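PDB 4QDG: putative adhesin from Bacteroides thetaiotaomicron, which is a probable outer-membrane lipoprotein of the FimB/Mfa2 family, likely to act in the assembly or attachment of pili on the bacterial surface. Local coordinates for residues I179-S182 and Y183-L187; I253-L256 and L257-K260; A134-D137 and L138-G142. All blocks are in the same frame, centred on the assembly; numbering follows the deposited sequence.

The three interactions are local ones, each made within a single run of chain, and none touches another. Interactions 1 and 2 each come near ligands of the magnesium ion held by Asn151, Leu273 and Glu276. The side chain of Phe181 in interaction 1 is about 8 Å from that of Asn151, and in interaction 2 the side chain of Ile253 is about 4 Å from that of Leu273. Their centres are 22 Å apart, and their nearest atoms about 7 Å. Interaction 3 forms the tip of the hairpin of strands 127-137 and 140-159, far from the metal sites, its centre 29 Å from that of interaction 1 and 42 Å from that of interaction 2.

Interaction 1. Residues I179-S182 and Y183-L187; sequences ILFS and YDNNL
A tight reversal of the chain at the end of strand 180-181 brings Phe181 back against Leu187 through a single beta bridge. Its bend is a type I beta turn from Ser182 to Asn185, closed by Asn185 N on Ser182 O at 3.0 Å, with the donor above the carbonyl plane. Asn185 then takes a positive phi of 72°, and the returning chain gives Asn186 O to Ser182 N, a nearly straight bond of 2.8 Å. Inside the bend Ser182 OG, set between its own backbone N and carbonyl carbon (chi1 50°), donates to Asp184 OD1 at 2.6 Å. The same oxygen also takes a weak bond from Asn186 N, so one carboxylate oxygen ties both limbs of the turn. Farther back Leu187 CD2 lies over a face of the Phe181 ring, 4.0 Å from its centroid, a CH-pi contact. The Asn185 amide runs beside this ring, its plane only 6° from the ring plane, with OD1 3.5 Å from Phe181 CD2; ND2 bonds to Asn149 of strand 140-159. Phe181 pairs through its backbone with Val108 of strand 107-110, and Tyr183 meets Tyr103 edge-to-face.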
loop_
_atom_site.group_PDB
_atom_site.type_symbol
_atom_site.label_atom_id
_atom_site.label_comp_id
_atom_site.label_asym_id
_atom_site.label_seq_id
_atom_site.Cartn_x
_atom_site.Cartn_y
_atom_site.Cartn_z
ATOM N N ILE A 179 -8.009 -1.402 -7.366
ATOM C CA ILE A 179 -7.060 -0.626 -8.170
ATOM C C ILE A 179 -7.597 0.770 -8.566
ATOM O O ILE A 179 -6.867 1.522 -9.222
ATOM C CB ILE A 179 -6.546 -1.400 -9.407
ATOM C CG1 ILE A 179 -7.632 -1.601 -10.478
ATOM C CG2 ILE A 179 -5.845 -2.692 -9.000
ATOM C CD1 ILE A 179 -7.077 -1.618 -11.885
ATOM N N LEU A 180 -8.831 1.122 -8.145
ATOM C CA LEU A 180 -9.432 2.428 -8.417
ATOM C C LEU A 180 -9.757 3.145 -7.112
ATOM O O LEU A 180 -10.499 2.616 -6.286
ATOM C CB LEU A 180 -10.696 2.295 -9.294
ATOM C CG LEU A 180 -11.366 3.608 -9.750
ATOM C CD1 LEU A 180 -10.439 4.436 -10.661
ATOM C CD2 LEU A 180 -12.708 3.328 -10.475
ATOM N N PHE A 181 -9.189 4.341 -6.935
ATOM C CA PHE A 181 -9.419 5.173 -5.753
ATOM C C PHE A 181 -10.294 6.376 -6.081
ATOM O O PHE A 181 -10.060 7.033 -7.097
ATOM C CB PHE A 181 -8.085 5.688 -5.168
ATOM C CG PHE A 181 -7.150 4.646 -4.623
ATOM C CD1 PHE A 181 -6.218 4.024 -5.450
ATOM C CD2 PHE A 181 -7.150 4.327 -3.266
ATOM C CE1 PHE A 181 -5.336 3.069 -4.935
ATOM C CE2 PHE A 181 -6.255 3.380 -2.750
ATOM C CZ PHE A 181 -5.344 2.770 -3.583
ATOM N N SER A 182 -11.251 6.719 -5.192
ATOM C CA SER A 182 -12.008 7.965 -5.326
ATOM C C SER A 182 -11.169 9.091 -4.701
ATOM O O SER A 182 -10.103 8.816 -4.138
ATOM C CB SER A 182 -13.399 7.887 -4.695
ATOM O OG SER A 182 -13.376 7.388 -3.370
ATOM N N TYR A 183 -11.690 10.333 -4.732
ATOM C CA TYR A 183 -11.033 11.548 -4.256
ATOM C C TYR A 183 -10.619 11.478 -2.783
ATOM O O TYR A 183 -9.635 12.114 -2.420
ATOM C CB TYR A 183 -11.937 12.777 -4.498
ATOM C CG TYR A 183 -13.199 12.812 -3.651
ATOM C CD1 TYR A 183 -14.380 12.192 -4.083
ATOM C CD2 TYR A 183 -13.227 13.496 -2.433
ATOM C CE1 TYR A 183 -15.546 12.231 -3.306
ATOM C CE2 TYR A 183 -14.378 13.523 -1.641
ATOM C CZ TYR A 183 -15.540 12.909 -2.088
ATOM O OH TYR A 183 -16.651 12.993 -1.282
ATOM N N ASP A 184 -11.370 10.748 -1.949
ATOM C CA ASP A 184 -11.143 10.636 -0.506
ATOM C C ASP A 184 -10.282 9.418 -0.143
ATOM O O ASP A 184 -10.233 9.042 1.028
ATOM C CB ASP A 184 -12.503 10.572 0.229
ATOM C CG ASP A 184 -13.449 9.453 -0.214
ATOM O OD1 ASP A 184 -13.111 8.736 -1.167
ATOM O OD2 ASP A 184 -14.482 9.252 0.454
ATOM N N ASN A 185 -9.603 8.820 -1.151
ATOM C CA ASN A 185 -8.712 7.680 -1.050
ATOM C C ASN A 185 -9.477 6.345 -0.780
ATOM O O ASN A 185 -8.843 5.291 -0.618
ATOM C CB ASN A 185 -7.606 7.907 0.004
ATOM C CG ASN A 185 -6.395 7.087 -0.262
ATOM O OD1 ASN A 185 -5.890 7.013 -1.399
ATOM N ND2 ASN A 185 -5.937 6.411 0.780
ATOM N N ASN A 186 -10.822 6.381 -0.778
ATOM C CA ASN A 186 -11.586 5.151 -0.620
ATOM C C ASN A 186 -11.547 4.351 -1.953
ATOM O O ASN A 186 -11.351 4.943 -3.027
ATOM C CB ASN A 186 -13.048 5.473 -0.214
ATOM C CG ASN A 186 -13.857 4.267 0.280
ATOM O OD1 ASN A 186 -13.326 3.168 0.524
ATOM N ND2 ASN A 186 -15.172 4.446 0.452
ATOM N N LEU A 187 -11.745 3.018 -1.888
ATOM C CA LEU A 187 -11.757 2.210 -3.106
ATOM C C LEU A 187 -13.096 2.292 -3.794
ATOM O O LEU A 187 -14.133 2.358 -3.133
ATOM C CB LEU A 187 -11.421 0.723 -2.828
ATOM C CG LEU A 187 -10.039 0.437 -2.256
ATOM C CD1 LEU A 187 -9.967 -0.978 -1.710
ATOM C CD2 LEU A 187 -8.892 0.772 -3.282
#

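Interaction 2. Residues I253-L256 and L257-K260; sequences INYL and LMLK
Leu257 N bonds to Ile253 O at 2.9 Å, an ordinary alpha-helical link four residues long with an N-H...O angle of 151° and the donor tilted 16° from the carbonyl plane. The next two bonds span three residues: Met258 N reaches Tyr255 O at 3.0 Å and Leu259 N reaches Leu256 O at 3.1 Å. Both donors stand well above the plane of the carbonyl they meet, consistent with local 3-10 character. Beyond the backbone, the main side-chain contact joins Tyr255 and Met258, which is modelled as selenomethionine. Its CG is anti to the carbonyl carbon (chi1 -65°) and the chain runs extended from there, laying its end across one face of the Tyr255 ring. The methyl CE is 4.0 Å from the ring centroid and SE is 4.3 Å from it, both near the ring normal, so CH-pi and Met-aromatic contacts coincide. On another side of the helix Ile253 and Leu257 run alongside each other, CG2 of Ile253 being 3.9 Å from CD1 of Leu257. This pair packs onto helix 269-275, Ile253 against the magnesium ligand Leu273 and Leu257 against Phe272; Lys260 NZ bonds to Ser269 OG at the start of that helix and to Met267 O just before it. Tyr255 and Leu256 pack on strands 278-285 and 295-298, Leu259 on Ile298 of strand 295-298. The arrangement is that of a helix packed with one side on those strands and another on helix 269-275, close to a magnesium site, with a Met-aromatic contact between residues three apart.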
loop_
_atom_site.group_PDB
_atom_site.type_symbol
_atom_site.label_atom_id
_atom_site.label_comp_id
_atom_site.label_asym_id
_atom_site.label_seq_id
_atom_site.Cartn_x
_atom_site.Cartn_y
_atom_site.Cartn_z
ATOM N N ILE A 253 -7.895 -10.684 4.184
ATOM C CA ILE A 253 -8.059 -9.609 5.161
ATOM C C ILE A 253 -8.422 -10.172 6.557
ATOM O O ILE A 253 -7.804 -9.774 7.561
ATOM C CB ILE A 253 -9.038 -8.529 4.653
ATOM C CG1 ILE A 253 -8.382 -7.812 3.459
ATOM C CG2 ILE A 253 -9.394 -7.549 5.766
ATOM C CD1 ILE A 253 -8.794 -6.521 3.165
ATOM N N ASN A 254 -9.323 -11.148 6.596
ATOM C CA ASN A 254 -9.725 -11.850 7.814
ATOM C C ASN A 254 -8.549 -12.524 8.508
ATOM O O ASN A 254 -8.459 -12.473 9.731
ATOM C CB ASN A 254 -10.778 -12.916 7.494
ATOM C CG ASN A 254 -12.112 -12.361 7.070
ATOM O OD1 ASN A 254 -12.268 -11.183 6.728
ATOM N ND2 ASN A 254 -13.094 -13.228 7.014
ATOM N N TYR A 255 -7.649 -13.133 7.723
ATOM C CA TYR A 255 -6.470 -13.835 8.225
ATOM C C TYR A 255 -5.489 -12.826 8.789
ATOM O O TYR A 255 -5.044 -13.035 9.895
ATOM C CB TYR A 255 -5.848 -14.728 7.124
ATOM C CG TYR A 255 -6.443 -16.118 7.110
ATOM C CD1 TYR A 255 -7.777 -16.323 6.755
ATOM C CD2 TYR A 255 -5.715 -17.214 7.566
ATOM C CE1 TYR A 255 -8.358 -17.591 6.813
ATOM C CE2 TYR A 255 -6.297 -18.477 7.668
ATOM C CZ TYR A 255 -7.613 -18.667 7.265
ATOM O OH TYR A 255 -8.172 -19.924 7.307
ATOM N N LEU A 256 -5.299 -11.668 8.139
ATOM C CA LEU A 256 -4.365 -10.648 8.662
ATOM C C LEU A 256 -4.888 -10.022 9.945
ATOM O O LEU A 256 -4.106 -9.682 10.823
ATOM C CB LEU A 256 -4.047 -9.530 7.640
ATOM C CG LEU A 256 -3.482 -9.945 6.289
ATOM C CD1 LEU A 256 -3.383 -8.743 5.381
ATOM C CD2 LEU A 256 -2.141 -10.633 6.429
ATOM N N LEU A 257 -6.215 -9.864 10.035
ATOM C CA LEU A 257 -6.862 -9.282 11.196
ATOM C C LEU A 257 -6.794 -10.265 12.381
ATOM O O LEU A 257 -6.989 -9.815 13.499
ATOM C CB LEU A 257 -8.319 -8.850 10.874
ATOM C CG LEU A 257 -8.503 -7.646 9.910
ATOM C CD1 LEU A 257 -9.986 -7.420 9.586
ATOM C CD2 LEU A 257 -7.861 -6.360 10.452
HETATM N N MSE A 258 -6.449 -11.569 12.160
HETATM C CA MSE A 258 -6.249 -12.502 13.293
HETATM C C MSE A 258 -4.939 -12.117 14.018
HETATM O O MSE A 258 -4.822 -12.361 15.214
HETATM C CB MSE A 258 -6.224 -13.990 12.890
HETATM C CG MSE A 258 -7.517 -14.519 12.333
HETATM SE SE MSE A 258 -7.185 -16.237 11.380
HETATM C CE MSE A 258 -9.055 -16.460 10.551
ATOM N N LEU A 259 -3.985 -11.467 13.302
ATOM C CA LEU A 259 -2.776 -10.969 13.936
ATOM C C LEU A 259 -3.138 -9.720 14.776
ATOM O O LEU A 259 -2.662 -9.578 15.898
ATOM C CB LEU A 259 -1.677 -10.644 12.900
ATOM C CG LEU A 259 -0.392 -10.003 13.472
ATOM C CD1 LEU A 259 0.388 -11.025 14.280
ATOM C CD2 LEU A 259 0.493 -9.469 12.365
ATOM N N LYS A 260 -3.988 -8.829 14.231
ATOM C CA LYS A 260 -4.419 -7.637 14.946
ATOM C C LYS A 260 -5.156 -8.004 16.236
ATOM O O LYS A 260 -4.833 -7.465 17.284
ATOM C CB LYS A 260 -5.300 -6.762 14.072
ATOM C CG LYS A 260 -5.463 -5.336 14.614
ATOM C CD LYS A 260 -6.859 -4.786 14.358
ATOM C CE LYS A 260 -7.859 -5.264 15.397
ATOM N NZ LYS A 260 -9.211 -4.719 15.120
#

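Interaction 3. Residues A134-D137 and L138-G142; sequences ATAD and LYSEG
The flat peptide carbonyl of Ala134 is met by the Ser140 hydroxyl, whose OG lies only 16° out of the carbonyl plane. Across the beta hairpin of strands 127-137 and 140-159, whose tip these residues form, this is a short polar link between the two arms; OG also has a weak bond to Gly14 O. The ring of Tyr139, by contrast, turns away from residues 134-137; its OH bonds to Asp70, with a weak second bond to Lys68 NZ, and the side chain touches Pro12 and Ser16. The carboxylate of Asp137 also looks elsewhere: OD1 is hydrogen-bonded to ND1 of His13, while the other ring nitrogen of that histidine pairs with Thr135 OG1. The tip itself is a type II beta turn from Ala136 to Tyr139. Leu138 sits at its third position with a positive phi of 65°, and the closing bond from Tyr139 N to Ala136 O is weak at 3.3 Å. Below the turn the side chains of Ala136 and Ser140 both lean across to the other arm; their CB atoms are 3.6 Å apart, beside a CA separation of 4.8 Å. The backbones of Ala136 and Ser140 both bond to Gly14, next to strand 15-20. The tip stands at the surface, well away from the magnesium sites. The torsion of Ser140 (chi1 54°) tucks OG over its own backbone, and from there it points back along the opposite arm, past Thr135 CA at 3.6 Å, to donate to Ala134 O at 2.7 Å.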
loop_
_atom_site.group_PDB
_atom_site.type_symbol
_atom_site.label_atom_id
_atom_site.label_comp_id
_atom_site.label_asym_id
_atom_site.label_seq_id
_atom_site.Cartn_x
_atom_site.Cartn_y
_atom_site.Cartn_z
ATOM N N ALA A 134 -6.350 27.741 6.140
ATOM C CA ALA A 134 -6.526 29.136 5.774
ATOM C C ALA A 134 -5.140 29.780 5.644
ATOM O O ALA A 134 -4.204 29.406 6.360
ATOM C CB ALA A 134 -7.371 29.872 6.809
ATOM N N THR A 135 -5.007 30.703 4.702
ATOM C CA THR A 135 -3.759 31.421 4.456
ATOM C C THR A 135 -3.510 32.451 5.544
ATOM O O THR A 135 -4.443 32.861 6.240
ATOM C CB THR A 135 -3.807 32.132 3.098
ATOM O OG1 THR A 135 -4.887 33.077 3.113
ATOM C CG2 THR A 135 -3.922 31.168 1.934
ATOM N N ALA A 136 -2.260 32.894 5.662
ATOM C CA ALA A 136 -1.885 33.933 6.595
ATOM C C ALA A 136 -0.814 34.826 5.989
ATOM O O ALA A 136 -0.178 34.449 4.996
ATOM C CB ALA A 136 -1.387 33.320 7.897
ATOM N N ASP A 137 -0.642 36.026 6.566
ATOM C CA ASP A 137 0.450 36.917 6.223
ATOM C C ASP A 137 1.733 36.225 6.655
ATOM O O ASP A 137 1.782 35.684 7.764
ATOM C CB ASP A 137 0.293 38.261 6.930
ATOM C CG ASP A 137 -0.722 39.189 6.293
ATOM O OD1 ASP A 137 -1.014 39.015 5.085
ATOM O OD2 ASP A 137 -1.203 40.108 6.992
ATOM N N LEU A 138 2.729 36.155 5.750
ATOM C CA LEU A 138 4.017 35.495 5.977
ATOM C C LEU A 138 3.866 33.972 6.172
ATOM O O LEU A 138 4.666 33.340 6.894
ATOM C CB LEU A 138 4.776 36.126 7.152
ATOM C CG LEU A 138 6.179 36.609 6.840
ATOM C CD1 LEU A 138 6.217 37.519 5.610
ATOM C CD2 LEU A 138 6.778 37.275 8.052
ATOM N N TYR A 139 2.866 33.398 5.455
ATOM C CA TYR A 139 2.529 31.983 5.301
ATOM C C TYR A 139 2.133 31.260 6.590
ATOM O O TYR A 139 2.948 31.115 7.509
ATOM C CB TYR A 139 3.675 31.181 4.592
ATOM C CG TYR A 139 4.278 31.904 3.397
ATOM C CD1 TYR A 139 3.634 31.911 2.165
ATOM C CD2 TYR A 139 5.427 32.682 3.535
ATOM C CE1 TYR A 139 4.126 32.664 1.091
ATOM C CE2 TYR A 139 5.920 33.443 2.475
ATOM C CZ TYR A 139 5.283 33.402 1.247
ATOM O OH TYR A 139 5.800 34.099 0.195
ATOM N N SER A 140 0.882 30.744 6.623
ATOM C CA SER A 140 0.404 29.905 7.721
ATOM C C SER A 140 1.064 28.555 7.584
ATOM O O SER A 140 1.368 28.146 6.464
ATOM C CB SER A 140 -1.112 29.750 7.686
ATOM O OG SER A 140 -1.538 29.288 6.414
ATOM N N GLU A 141 1.303 27.867 8.699
ATOM C CA GLU A 141 1.952 26.561 8.619
ATOM C C GLU A 141 0.933 25.464 8.750
ATOM O O GLU A 141 -0.012 25.586 9.532
ATOM C CB GLU A 141 3.038 26.401 9.674
ATOM C CG GLU A 141 4.280 27.212 9.353
ATOM C CD GLU A 141 5.387 27.179 10.388
ATOM O OE1 GLU A 141 5.141 26.716 11.526
ATOM O OE2 GLU A 141 6.499 27.654 10.061
ATOM N N GLY A 142 1.127 24.407 7.973
ATOM C CA GLY A 142 0.261 23.239 8.000
ATOM C C GLY A 142 1.000 21.983 7.610
ATOM O O GLY A 142 1.926 22.035 6.804
#